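Local structure of processed glycerol phosphate lipoteichoic acid synthase 2 (Bacillus subtilis, 2W8D) at residues A155-M159 / F174-S178; D3-V7 / L400-Y404; F351-Y356 / E376-D382; Y25-E30 / H319-D324. The protein belongs to the sulfatase family of the alkaline phosphatase clan and binds a magnesium ion. All coordinates share one frame; numbering follows the deposited sequence.

Overall arrangement
The four contacts are well separated within a single alpha/beta chain, and none touches another. Contact 2 ties the N-terminal segment to residues 400-404, so the loop it closes encloses the other three. Contact 1 is nested inside the loop closed by contact 4, whereas contact 3 follows both in sequence. Contacts 1 and 3 lie on opposite sides of the chain's centre, their centres 46 Å apart; contacts 2 and 4 approach most closely, about 9 Å between nearest atoms. Glu-40, phosphorylated Thr-84, Asp-258 and His-259 form the magnesium site. The side chain of Phe-174 in contact 1 is about 13 Å from the bound magnesium ion; in contact 4, residues 25-30 precede strand 33-39, which runs up to Glu-40.

Contact 1: A155-M159 / F174-S178; sequences AYYDM and FFKES
Tyr-157 and Asp-158 meet Glu-177, Phe-174 and Ser-178 within a beta-alpha-beta crossover, in which the loop leaving strand 150-152 folds back on the helix 171-183 that it is about to enter; strand 189-194, parallel to the first, completes the unit. Tyr-156 takes part through its backbone alone: water 1 donates both to its carbonyl O and to Glu-177 OE1, each at 3.0 Å. Tyr-157 gives the largest single share of the buried surface. With CG anti to the carbonyl carbon (chi1 -56°), its ring slides past the Glu-177 chain running the other way, and CD1 meets Glu-177 CB at 3.6 Å near the ring plane. Farther out, Tyr-157 CZ lies 3.6 Å from Phe-174 CD1, the two ring planes being inclined at 45°. Phe-129 of strand 125-130 touches both of these rings. The phenol group ends in a short chain of hydrogen bonds: Tyr-157 OH donates in the ring plane to Ser-178 OG at 2.7 Å, and OG in turn donates to Phe-174 O at 2.8 Å, reaching that carbonyl from the face opposite the one used by Ser-178 N. Next in sequence comes Asp-158, and Glu-177 OE1 grips the loop a second time here, now without water: Asp-158 N donates to it at 2.9 Å, almost in line with the C-O bond.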
loop_
_atom_site.group_PDB
_atom_site.type_symbol
_atom_site.label_atom_id
_atom_site.label_comp_id
_atom_site.label_asym_id
_atom_site.label_seq_id
_atom_site.Cartn_x
_atom_site.Cartn_y
_atom_site.Cartn_z
ATOM N N ALA A 155 11.740 14.715 -13.832
ATOM C CA ALA A 155 12.177 15.300 -15.112
ATOM C C ALA A 155 10.976 15.641 -16.018
ATOM O O ALA A 155 11.093 16.466 -16.908
ATOM C CB ALA A 155 13.185 14.385 -15.841
ATOM N N TYR A 156 9.829 15.015 -15.781
ATOM C CA TYR A 156 8.672 15.203 -16.645
ATOM C C TYR A 156 7.657 16.216 -16.117
ATOM O O TYR A 156 6.625 16.432 -16.750
ATOM C CB TYR A 156 7.961 13.881 -16.882
ATOM C CG TYR A 156 8.710 12.908 -17.744
ATOM C CD1 TYR A 156 8.458 12.819 -19.122
ATOM C CD2 TYR A 156 9.660 12.046 -17.184
ATOM C CE1 TYR A 156 9.157 11.906 -19.925
ATOM C CE2 TYR A 156 10.357 11.139 -17.973
ATOM C CZ TYR A 156 10.098 11.064 -19.323
ATOM O OH TYR A 156 10.820 10.147 -20.068
ATOM N N TYR A 157 7.952 16.818 -14.965
ATOM C CA TYR A 157 7.133 17.868 -14.383
ATOM C C TYR A 157 7.860 19.210 -14.360
ATOM O O TYR A 157 9.074 19.253 -14.277
ATOM C CB TYR A 157 6.684 17.455 -12.984
ATOM C CG TYR A 157 5.958 16.128 -12.989
ATOM C CD1 TYR A 157 4.577 16.078 -13.125
ATOM C CD2 TYR A 157 6.663 14.918 -12.901
ATOM C CE1 TYR A 157 3.907 14.880 -13.160
ATOM C CE2 TYR A 157 5.995 13.702 -12.930
ATOM C CZ TYR A 157 4.619 13.696 -13.066
ATOM O OH TYR A 157 3.935 12.517 -13.110
ATOM N N ASP A 158 7.103 20.293 -14.497
ATOM C CA ASP A 158 7.576 21.664 -14.298
ATOM C C ASP A 158 7.904 21.906 -12.814
ATOM O O ASP A 158 7.000 22.057 -11.979
ATOM C CB ASP A 158 6.464 22.628 -14.738
ATOM C CG ASP A 158 6.950 24.066 -14.921
ATOM O OD1 ASP A 158 8.171 24.323 -14.793
ATOM O OD2 ASP A 158 6.102 24.950 -15.216
HETATM N N MSE A 159 9.193 21.948 -12.483
HETATM C CA MSE A 159 9.624 22.019 -11.069
HETATM C C MSE A 159 9.813 23.462 -10.566
HETATM O O MSE A 159 10.792 23.752 -9.878
HETATM C CB MSE A 159 10.917 21.206 -10.830
HETATM C CG MSE A 159 10.817 19.698 -11.038
HETATM SE SE MSE A 159 9.872 18.723 -9.599
HETATM C CE MSE A 159 11.142 18.940 -8.089
ATOM N N PHE A 174 1.030 17.835 -9.590
ATOM C CA PHE A 174 1.562 16.536 -9.977
ATOM C C PHE A 174 0.460 15.732 -10.674
ATOM O O PHE A 174 0.681 15.198 -11.746
ATOM C CB PHE A 174 2.157 15.797 -8.771
ATOM C CG PHE A 174 2.215 14.319 -8.933
ATOM C CD1 PHE A 174 3.161 13.735 -9.748
ATOM C CD2 PHE A 174 1.307 13.507 -8.268
ATOM C CE1 PHE A 174 3.213 12.355 -9.894
ATOM C CE2 PHE A 174 1.350 12.127 -8.417
ATOM C CZ PHE A 174 2.307 11.555 -9.230
ATOM N N PHE A 175 -0.735 15.685 -10.094
ATOM C CA PHE A 175 -1.855 15.001 -10.750
ATOM C C PHE A 175 -2.348 15.619 -12.069
ATOM O O PHE A 175 -2.712 14.878 -12.981
ATOM C CB PHE A 175 -3.020 14.788 -9.797
ATOM C CG PHE A 175 -2.821 13.663 -8.836
ATOM C CD1 PHE A 175 -2.583 12.375 -9.293
ATOM C CD2 PHE A 175 -2.899 13.889 -7.445
ATOM C CE1 PHE A 175 -2.420 11.331 -8.389
ATOM C CE2 PHE A 175 -2.755 12.872 -6.561
ATOM C CZ PHE A 175 -2.490 11.584 -7.011
ATOM N N LYS A 176 -2.353 16.947 -12.184
ATOM C CA LYS A 176 -2.740 17.595 -13.424
ATOM C C LYS A 176 -1.833 17.200 -14.580
ATOM O O LYS A 176 -2.299 16.759 -15.629
ATOM C CB LYS A 176 -2.659 19.116 -13.272
ATOM C CG LYS A 176 -3.986 19.864 -13.371
ATOM C CD LYS A 176 -4.752 19.555 -14.650
ATOM C CE LYS A 176 -6.186 20.084 -14.497
ATOM N NZ LYS A 176 -6.952 19.321 -13.471
ATOM N N GLU A 177 -0.533 17.393 -14.356
ATOM C CA GLU A 177 0.534 17.124 -15.317
ATOM C C GLU A 177 0.675 15.648 -15.718
ATOM O O GLU A 177 1.073 15.342 -16.849
ATOM C CB GLU A 177 1.857 17.711 -14.807
ATOM C CG GLU A 177 2.000 19.194 -15.193
ATOM C CD GLU A 177 3.004 19.957 -14.337
ATOM O OE1 GLU A 177 4.220 19.836 -14.585
ATOM O OE2 GLU A 177 2.569 20.712 -13.441
ATOM N N SER A 178 0.302 14.750 -14.808
ATOM C CA SER A 178 0.299 13.321 -15.103
ATOM C C SER A 178 -0.764 12.872 -16.117
ATOM O O SER A 178 -0.586 11.833 -16.756
ATOM C CB SER A 178 0.167 12.493 -13.821
ATOM O OG SER A 178 1.227 12.758 -12.918
HETATM O O HOH W 1 4.484 18.446 -17.222
#

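Contact 2: D3-V7 / L400-Y404; sequences DSSDV and LLRFY
Leu-400 O accepts the N-H of Phe-403 at 2.9 Å, closing a 3-10 turn, and Val-7 CG2 presses against this same oxygen from across the contact at 3.3 Å. The valine is the wedge of the joint. Its CG1 stands anti to the backbone N (chi1 162°) and reaches Tyr-404 CD2 at 3.9 Å, while CG2 settles between Leu-400 CB and Phe-403 CB, 3.8 Å from each. Leu-400 in turn lays CD2 against Asp-6 CB. The Phe-403 ring is sandwiched: on one face lies the Asp-3 to Ser-4 peptide, with Ser-4 N 3.8 Å above the ring centre, and on the opposite face Arg-402 CB. In the fold, this packs the beginning of helix 6-17 on the chain just beyond helix 380-397; Tyr-404 OH reaches past the joint to bond Asp-327 O. Several polar groups of residues 3-6 bond one another within a type I turn: Asp-6 N to Asp-3 O, and Asp-3 N to Asp-6 OD2 from above the carboxylate plane. No hydrogen bond crosses between the segments, so their chemistry implies a union held by apolar fit and by a peptide lying on an aromatic face.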
loop_
_atom_site.group_PDB
_atom_site.type_symbol
_atom_site.label_atom_id
_atom_site.label_comp_id
_atom_site.label_asym_id
_atom_site.label_seq_id
_atom_site.Cartn_x
_atom_site.Cartn_y
_atom_site.Cartn_z
ATOM N N ASP A 3 20.598 -22.272 -2.904
ATOM C CA ASP A 3 20.523 -23.105 -4.148
ATOM C C ASP A 3 19.099 -23.613 -4.440
ATOM O O ASP A 3 18.168 -23.309 -3.697
ATOM C CB ASP A 3 21.540 -24.267 -4.107
ATOM C CG ASP A 3 21.126 -25.401 -3.155
ATOM O OD1 ASP A 3 20.979 -25.163 -1.936
ATOM O OD2 ASP A 3 20.958 -26.544 -3.628
ATOM N N SER A 4 18.955 -24.402 -5.509
ATOM C CA SER A 4 17.649 -24.869 -6.015
ATOM C C SER A 4 16.776 -25.652 -5.026
ATOM O O SER A 4 15.542 -25.545 -5.068
ATOM C CB SER A 4 17.840 -25.706 -7.286
ATOM O OG SER A 4 16.589 -26.201 -7.738
ATOM N N SER A 5 17.413 -26.440 -4.158
ATOM C CA SER A 5 16.702 -27.268 -3.173
ATOM C C SER A 5 16.031 -26.504 -2.015
ATOM O O SER A 5 15.168 -27.054 -1.338
ATOM C CB SER A 5 17.632 -28.359 -2.631
ATOM O OG SER A 5 18.708 -27.792 -1.910
ATOM N N ASP A 6 16.401 -25.244 -1.792
ATOM C CA ASP A 6 15.797 -24.461 -0.702
ATOM C C ASP A 6 14.438 -23.882 -1.082
ATOM O O ASP A 6 13.664 -23.458 -0.213
ATOM C CB ASP A 6 16.729 -23.338 -0.241
ATOM C CG ASP A 6 18.116 -23.840 0.151
ATOM O OD1 ASP A 6 18.226 -24.926 0.768
ATOM O OD2 ASP A 6 19.103 -23.137 -0.159
ATOM N N VAL A 7 14.168 -23.852 -2.385
ATOM C CA VAL A 7 12.898 -23.392 -2.927
ATOM C C VAL A 7 11.793 -24.372 -2.548
ATOM O O VAL A 7 10.649 -23.963 -2.298
ATOM C CB VAL A 7 12.980 -23.227 -4.466
ATOM C CG1 VAL A 7 11.599 -23.187 -5.104
ATOM C CG2 VAL A 7 13.733 -21.973 -4.808
ATOM N N LEU A 400 15.736 -16.604 -3.946
ATOM C CA LEU A 400 15.311 -17.967 -4.301
ATOM C C LEU A 400 14.582 -18.043 -5.626
ATOM O O LEU A 400 14.543 -19.105 -6.262
ATOM C CB LEU A 400 14.427 -18.577 -3.195
ATOM C CG LEU A 400 15.119 -18.974 -1.895
ATOM C CD1 LEU A 400 14.147 -19.707 -0.989
ATOM C CD2 LEU A 400 16.375 -19.839 -2.157
ATOM N N LEU A 401 13.997 -16.923 -6.026
ATOM C CA LEU A 401 13.308 -16.829 -7.309
ATOM C C LEU A 401 14.212 -17.052 -8.555
ATOM O O LEU A 401 13.693 -17.284 -9.643
ATOM C CB LEU A 401 12.446 -15.551 -7.379
ATOM C CG LEU A 401 11.342 -15.463 -6.299
ATOM C CD1 LEU A 401 10.568 -14.122 -6.311
ATOM C CD2 LEU A 401 10.355 -16.618 -6.356
ATOM N N ARG A 402 15.539 -17.022 -8.407
ATOM C CA ARG A 402 16.435 -17.530 -9.472
ATOM C C ARG A 402 16.148 -19.002 -9.818
ATOM O O ARG A 402 16.479 -19.472 -10.911
ATOM C CB ARG A 402 17.922 -17.422 -9.081
ATOM C CG ARG A 402 18.435 -16.008 -8.859
ATOM C CD ARG A 402 19.822 -16.045 -8.321
ATOM N NE ARG A 402 19.855 -16.441 -6.909
ATOM C CZ ARG A 402 20.942 -16.881 -6.269
ATOM N NH1 ARG A 402 22.082 -17.025 -6.930
ATOM N NH2 ARG A 402 20.878 -17.212 -4.975
ATOM N N PHE A 403 15.564 -19.728 -8.870
ATOM C CA PHE A 403 15.389 -21.173 -8.994
ATOM C C PHE A 403 13.919 -21.594 -9.083
ATOM O O PHE A 403 13.612 -22.761 -8.930
ATOM C CB PHE A 403 16.066 -21.876 -7.807
ATOM C CG PHE A 403 17.479 -21.388 -7.532
ATOM C CD1 PHE A 403 18.500 -21.589 -8.471
ATOM C CD2 PHE A 403 17.781 -20.722 -6.341
ATOM C CE1 PHE A 403 19.769 -21.127 -8.229
ATOM C CE2 PHE A 403 19.065 -20.264 -6.092
ATOM C CZ PHE A 403 20.053 -20.461 -7.031
ATOM N N TYR A 404 13.013 -20.640 -9.311
ATOM C CA TYR A 404 11.598 -20.944 -9.439
ATOM C C TYR A 404 11.013 -20.391 -10.728
ATOM O O TYR A 404 11.105 -19.190 -10.978
ATOM C CB TYR A 404 10.825 -20.353 -8.268
ATOM C CG TYR A 404 9.406 -20.812 -8.254
ATOM C CD1 TYR A 404 8.369 -19.951 -8.604
ATOM C CD2 TYR A 404 9.099 -22.131 -7.934
ATOM C CE1 TYR A 404 7.050 -20.386 -8.595
ATOM C CE2 TYR A 404 7.791 -22.588 -7.930
ATOM C CZ TYR A 404 6.765 -21.722 -8.265
ATOM O OH TYR A 404 5.466 -22.195 -8.253
#

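Contact 3: F351-Y356 / E376-D382; sequences FISPKY and EVDKSED
An ST motif at the turn of a beta hairpin receives Glu-381 from the first turn of helix 380-397, with Ser-353 making the link. Ser-353 OG donates to Glu-381 OE1 at 2.6 Å, using the oxygen's syn lone pair, and accepts from Tyr-356 N at 3.0 Å in an almost straight bond (170°). Its chi1 of 84° places OG between the backbone N and the carbonyl carbon, from where it can serve both partners. Water 2 bridges the same hydroxyl to Glu-381 OE2, donating to the latter at 2.6 Å, so one carboxylate oxygen is bound to the turn directly and the other through water. The hairpin joins strands 351-352 and 356-359 of a five-stranded antiparallel sheet, and Ser-353 N bonds Tyr-356 O at its neck; the glutamate thus ties the helix start to the sheet. Tyr-356 makes the second polar junction. Its OH accepts from Asp-378 N at 3.0 Å (161°) and from Lys-355 NZ at 3.1 Å, and the lysine chain lies along the ring with CD above one face. Val-377 slides past the ring in the opposite direction, its CG2 3.9 Å from Tyr-356 CE1. Asp-378 then caps the helix, its OD1 taking Ser-380 N at 2.8 Å nearly along the C-O bond. The Phe-351 ring packs against Glu-381 and Asp-382, crossing both side chains at about right angles, with CE2 3.6 Å from Asp-382 CA. The Asp-382 carboxylate itself forms a salt bridge with Lys-358 on the neighbouring strand.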
loop_
_atom_site.group_PDB
_atom_site.type_symbol
_atom_site.label_atom_id
_atom_site.label_comp_id
_atom_site.label_asym_id
_atom_site.label_seq_id
_atom_site.Cartn_x
_atom_site.Cartn_y
_atom_site.Cartn_z
ATOM N N PHE A 351 2.085 -8.677 15.955
ATOM C CA PHE A 351 1.010 -8.990 15.038
ATOM C C PHE A 351 -0.321 -8.540 15.544
ATOM O O PHE A 351 -0.453 -8.175 16.704
ATOM C CB PHE A 351 0.992 -10.478 14.630
ATOM C CG PHE A 351 0.504 -11.429 15.693
ATOM C CD1 PHE A 351 -0.856 -11.690 15.844
ATOM C CD2 PHE A 351 1.413 -12.167 16.463
ATOM C CE1 PHE A 351 -1.314 -12.623 16.805
ATOM C CE2 PHE A 351 0.970 -13.097 17.414
ATOM C CZ PHE A 351 -0.387 -13.323 17.583
ATOM N N ILE A 352 -1.307 -8.541 14.651
ATOM C CA ILE A 352 -2.664 -8.246 15.043
ATOM C C ILE A 352 -3.592 -9.196 14.333
ATOM O O ILE A 352 -3.346 -9.575 13.193
ATOM C CB ILE A 352 -3.042 -6.789 14.802
ATOM C CG1 ILE A 352 -4.440 -6.510 15.371
ATOM C CG2 ILE A 352 -3.021 -6.437 13.285
ATOM C CD1 ILE A 352 -4.701 -5.064 15.609
ATOM N N SER A 353 -4.643 -9.606 15.034
ATOM C CA SER A 353 -5.692 -10.445 14.474
ATOM C C SER A 353 -7.022 -10.097 15.161
ATOM O O SER A 353 -7.027 -9.368 16.145
ATOM C CB SER A 353 -5.348 -11.908 14.717
ATOM O OG SER A 353 -5.778 -12.288 15.996
ATOM N N PRO A 354 -8.151 -10.636 14.659
ATOM C CA PRO A 354 -9.406 -10.302 15.333
ATOM C C PRO A 354 -9.375 -10.704 16.801
ATOM O O PRO A 354 -9.981 -10.039 17.622
ATOM C CB PRO A 354 -10.456 -11.120 14.560
ATOM C CG PRO A 354 -9.861 -11.291 13.194
ATOM C CD PRO A 354 -8.375 -11.369 13.399
ATOM N N LYS A 355 -8.676 -11.784 17.110
ATOM C CA LYS A 355 -8.504 -12.230 18.490
ATOM C C LYS A 355 -7.469 -11.445 19.331
ATOM O O LYS A 355 -7.773 -10.990 20.438
ATOM C CB LYS A 355 -8.131 -13.723 18.520
ATOM C CG LYS A 355 -8.846 -14.465 19.644
ATOM C CD LYS A 355 -8.133 -15.762 19.981
ATOM C CE LYS A 355 -8.946 -16.645 20.894
ATOM N NZ LYS A 355 -8.204 -17.918 21.094
ATOM N N TYR A 356 -6.256 -11.307 18.806
ATOM C CA TYR A 356 -5.125 -10.843 19.614
ATOM C C TYR A 356 -4.374 -9.704 18.986
ATOM O O TYR A 356 -4.205 -9.661 17.756
ATOM C CB TYR A 356 -4.079 -11.958 19.764
ATOM C CG TYR A 356 -4.524 -13.191 20.460
ATOM C CD1 TYR A 356 -5.117 -13.140 21.717
ATOM C CD2 TYR A 356 -4.298 -14.433 19.889
ATOM C CE1 TYR A 356 -5.485 -14.312 22.379
ATOM C CE2 TYR A 356 -4.664 -15.584 20.524
ATOM C CZ TYR A 356 -5.250 -15.526 21.765
ATOM O OH TYR A 356 -5.613 -16.709 22.369
ATOM N N GLU A 376 -3.084 -18.000 29.083
ATOM C CA GLU A 376 -4.391 -18.245 28.476
ATOM C C GLU A 376 -4.422 -17.974 26.979
ATOM O O GLU A 376 -5.478 -18.038 26.347
ATOM C CB GLU A 376 -5.466 -17.436 29.200
ATOM C CG GLU A 376 -5.395 -15.899 28.995
ATOM C CD GLU A 376 -5.931 -15.147 30.214
ATOM O OE1 GLU A 376 -6.198 -13.922 30.118
ATOM O OE2 GLU A 376 -6.075 -15.815 31.278
ATOM N N VAL A 377 -3.253 -17.678 26.418
ATOM C CA VAL A 377 -3.141 -17.380 25.007
ATOM C C VAL A 377 -2.814 -18.638 24.188
ATOM O O VAL A 377 -1.904 -19.400 24.516
ATOM C CB VAL A 377 -2.107 -16.265 24.788
ATOM C CG1 VAL A 377 -1.524 -16.327 23.411
ATOM C CG2 VAL A 377 -2.748 -14.916 25.058
ATOM N N ASP A 378 -3.583 -18.846 23.129
ATOM C CA ASP A 378 -3.294 -19.876 22.159
ATOM C C ASP A 378 -2.120 -19.411 21.288
ATOM O O ASP A 378 -2.232 -18.423 20.543
ATOM C CB ASP A 378 -4.541 -20.151 21.298
ATOM C CG ASP A 378 -4.403 -21.413 20.457
ATOM O OD1 ASP A 378 -3.388 -21.565 19.748
ATOM O OD2 ASP A 378 -5.301 -22.279 20.518
ATOM N N LYS A 379 -1.009 -20.133 21.394
ATOM C CA LYS A 379 0.220 -19.868 20.661
ATOM C C LYS A 379 0.150 -20.127 19.150
ATOM O O LYS A 379 1.077 -19.790 18.419
ATOM C CB LYS A 379 1.343 -20.747 21.236
ATOM C CG LYS A 379 1.894 -20.310 22.594
ATOM C CD LYS A 379 2.753 -19.028 22.482
ATOM C CE LYS A 379 2.082 -17.824 23.122
ATOM N NZ LYS A 379 2.018 -17.991 24.603
ATOM N N SER A 380 -0.918 -20.752 18.681
ATOM C CA SER A 380 -1.035 -21.105 17.265
ATOM C C SER A 380 -0.978 -19.907 16.316
ATOM O O SER A 380 -0.501 -20.044 15.197
ATOM C CB SER A 380 -2.337 -21.867 17.013
ATOM O OG SER A 380 -3.407 -20.924 16.919
ATOM N N GLU A 381 -1.444 -18.741 16.744
ATOM C CA GLU A 381 -1.382 -17.573 15.879
ATOM C C GLU A 381 0.034 -17.054 15.778
ATOM O O GLU A 381 0.495 -16.692 14.688
ATOM C CB GLU A 381 -2.339 -16.439 16.317
ATOM C CG GLU A 381 -3.828 -16.830 16.258
ATOM C CD GLU A 381 -4.793 -15.625 16.191
ATOM O OE1 GLU A 381 -4.336 -14.464 16.272
ATOM O OE2 GLU A 381 -6.024 -15.844 16.051
ATOM N N ASP A 382 0.722 -16.985 16.908
ATOM C CA ASP A 382 2.109 -16.528 16.913
ATOM C C ASP A 382 2.981 -17.391 15.970
ATOM O O ASP A 382 3.786 -16.848 15.202
ATOM C CB ASP A 382 2.650 -16.533 18.338
ATOM C CG ASP A 382 4.110 -16.108 18.407
ATOM O OD1 ASP A 382 4.985 -16.993 18.692
ATOM O OD2 ASP A 382 4.366 -14.900 18.177
HETATM O O HOH W 2 -7.917 -14.420 15.015
#

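Contact 4: Y25-E30 / H319-D324; sequences YFGKAE and HLLGVD
Phe-26 holds CG anti to its own backbone N (chi1 177°), a rotation that carries the ring across to Gly-322, whose CA makes a CH-pi contact over the ring face, 4.1 Å from the centroid and 25° off the normal. Phe-26 CD1 lies 3.2 Å from His-319 O at the end of the helix. The backbone behind the ring follows. Gly-27 N donates to His-319 O at 3.0 Å in the carbonyl plane, and Gly-322 N reaches the same oxygen at 2.9 Å, so this carbonyl is gripped by the loop and by its own chain. The second of these bonds belongs to a Schellman motif that ends helix 313-320, with Gly-322 at positive phi. Against it pack two overlapping beta turns, type II from Tyr-25 to Lys-28 and type I from Gly-27 to Glu-30, on the way to strand 33-39. Gly-27 and Gly-322 bring the backbones very close, CA to CA 3.4 Å. One residue farther along the helix, Leu-320 O receives Ala-29 N at 2.9 Å, the donor tilted 25° from the carbonyl plane, so the loop supplies N-H groups to two successive carbonyls of the last turn. Leu-321 CD2 touches Ala-29 O, while Leu-321 O faces Glu-30 CG at 3.5 Å and also accepts from Lys-122 NZ.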
loop_
_atom_site.group_PDB
_atom_site.type_symbol
_atom_site.label_atom_id
_atom_site.label_comp_id
_atom_site.label_asym_id
_atom_site.label_seq_id
_atom_site.Cartn_x
_atom_site.Cartn_y
_atom_site.Cartn_z
ATOM N N TYR A 25 -16.117 -12.682 -7.367
ATOM C CA TYR A 25 -15.197 -11.597 -7.734
ATOM C C TYR A 25 -14.116 -11.956 -8.759
ATOM O O TYR A 25 -13.598 -11.075 -9.425
ATOM C CB TYR A 25 -14.560 -10.967 -6.477
ATOM C CG TYR A 25 -15.576 -10.421 -5.496
ATOM C CD1 TYR A 25 -16.366 -9.320 -5.820
ATOM C CD2 TYR A 25 -15.754 -11.018 -4.251
ATOM C CE1 TYR A 25 -17.301 -8.825 -4.927
ATOM C CE2 TYR A 25 -16.689 -10.534 -3.347
ATOM C CZ TYR A 25 -17.459 -9.433 -3.689
ATOM O OH TYR A 25 -18.397 -8.957 -2.799
ATOM N N PHE A 26 -13.788 -13.237 -8.893
ATOM C CA PHE A 26 -12.636 -13.642 -9.679
ATOM C C PHE A 26 -12.840 -13.402 -11.161
ATOM O O PHE A 26 -13.733 -13.987 -11.773
ATOM C CB PHE A 26 -12.314 -15.111 -9.430
ATOM C CG PHE A 26 -11.179 -15.619 -10.256
ATOM C CD1 PHE A 26 -9.864 -15.222 -9.975
ATOM C CD2 PHE A 26 -11.411 -16.476 -11.320
ATOM C CE1 PHE A 26 -8.788 -15.680 -10.747
ATOM C CE2 PHE A 26 -10.349 -16.946 -12.111
ATOM C CZ PHE A 26 -9.037 -16.545 -11.834
ATOM N N GLY A 27 -12.016 -12.542 -11.744
ATOM C CA GLY A 27 -12.071 -12.317 -13.187
ATOM C C GLY A 27 -13.074 -11.248 -13.575
ATOM O O GLY A 27 -13.167 -10.888 -14.739
ATOM N N LYS A 28 -13.785 -10.707 -12.588
ATOM C CA LYS A 28 -14.856 -9.735 -12.829
ATOM C C LYS A 28 -14.355 -8.371 -13.300
ATOM O O LYS A 28 -15.142 -7.519 -13.717
ATOM C CB LYS A 28 -15.750 -9.579 -11.576
ATOM C CG LYS A 28 -16.563 -10.817 -11.207
ATOM C CD LYS A 28 -17.534 -11.211 -12.320
ATOM C CE LYS A 28 -18.561 -12.248 -11.840
ATOM N NZ LYS A 28 -19.454 -12.722 -12.941
ATOM N N ALA A 29 -13.052 -8.167 -13.234
ATOM C CA ALA A 29 -12.449 -6.931 -13.709
ATOM C C ALA A 29 -11.372 -7.247 -14.747
ATOM O O ALA A 29 -10.472 -6.438 -15.029
ATOM C CB ALA A 29 -11.871 -6.143 -12.548
ATOM N N GLU A 30 -11.476 -8.437 -15.315
ATOM C CA GLU A 30 -10.603 -8.837 -16.386
ATOM C C GLU A 30 -10.567 -7.827 -17.525
ATOM O O GLU A 30 -11.606 -7.393 -18.014
ATOM C CB GLU A 30 -11.063 -10.169 -16.926
ATOM C CG GLU A 30 -10.041 -10.836 -17.816
ATOM C CD GLU A 30 -10.532 -12.150 -18.317
ATOM O OE1 GLU A 30 -11.671 -12.544 -17.954
ATOM O OE2 GLU A 30 -9.782 -12.795 -19.075
ATOM N N HIS A 319 -6.479 -11.490 -8.683
ATOM C CA HIS A 319 -7.712 -12.264 -8.700
ATOM C C HIS A 319 -8.844 -11.518 -9.372
ATOM O O HIS A 319 -9.513 -12.091 -10.223
ATOM C CB HIS A 319 -8.092 -12.780 -7.300
ATOM C CG HIS A 319 -7.184 -13.871 -6.816
ATOM N ND1 HIS A 319 -7.258 -14.405 -5.546
ATOM C CD2 HIS A 319 -6.153 -14.507 -7.431
ATOM C CE1 HIS A 319 -6.324 -15.328 -5.402
ATOM N NE2 HIS A 319 -5.644 -15.413 -6.533
ATOM N N LEU A 320 -9.016 -10.242 -9.029
ATOM C CA LEU A 320 -10.020 -9.400 -9.687
ATOM C C LEU A 320 -9.812 -9.389 -11.214
ATOM O O LEU A 320 -10.784 -9.384 -11.977
ATOM C CB LEU A 320 -10.016 -7.976 -9.125
ATOM C CG LEU A 320 -10.789 -7.703 -7.820
ATOM C CD1 LEU A 320 -10.372 -6.373 -7.204
ATOM C CD2 LEU A 320 -12.293 -7.725 -8.025
ATOM N N LEU A 321 -8.551 -9.436 -11.648
ATOM C CA LEU A 321 -8.220 -9.413 -13.081
ATOM C C LEU A 321 -8.291 -10.781 -13.737
ATOM O O LEU A 321 -8.012 -10.933 -14.929
ATOM C CB LEU A 321 -6.825 -8.826 -13.293
ATOM C CG LEU A 321 -6.559 -7.365 -12.946
ATOM C CD1 LEU A 321 -5.054 -7.133 -12.976
ATOM C CD2 LEU A 321 -7.248 -6.462 -13.949
ATOM N N GLY A 322 -8.661 -11.788 -12.964
ATOM C CA GLY A 322 -8.796 -13.127 -13.526
ATOM C C GLY A 322 -7.478 -13.869 -13.628
ATOM O O GLY A 322 -7.388 -14.845 -14.346
ATOM N N VAL A 323 -6.445 -13.440 -12.901
ATOM C CA VAL A 323 -5.211 -14.222 -12.936
ATOM C C VAL A 323 -4.926 -15.057 -11.704
ATOM O O VAL A 323 -4.909 -14.576 -10.588
ATOM C CB VAL A 323 -3.972 -13.501 -13.603
ATOM C CG1 VAL A 323 -4.226 -12.035 -13.845
ATOM C CG2 VAL A 323 -2.656 -13.774 -12.873
ATOM N N ASP A 324 -4.738 -16.342 -11.960
ATOM C CA ASP A 324 -4.508 -17.358 -10.944
ATOM C C ASP A 324 -3.111 -17.256 -10.321
ATOM O O ASP A 324 -2.102 -17.366 -11.021
ATOM C CB ASP A 324 -4.705 -18.751 -11.575
ATOM C CG ASP A 324 -4.495 -19.885 -10.579
ATOM O OD1 ASP A 324 -4.543 -19.626 -9.344
ATOM O OD2 ASP A 324 -4.295 -21.034 -11.042
#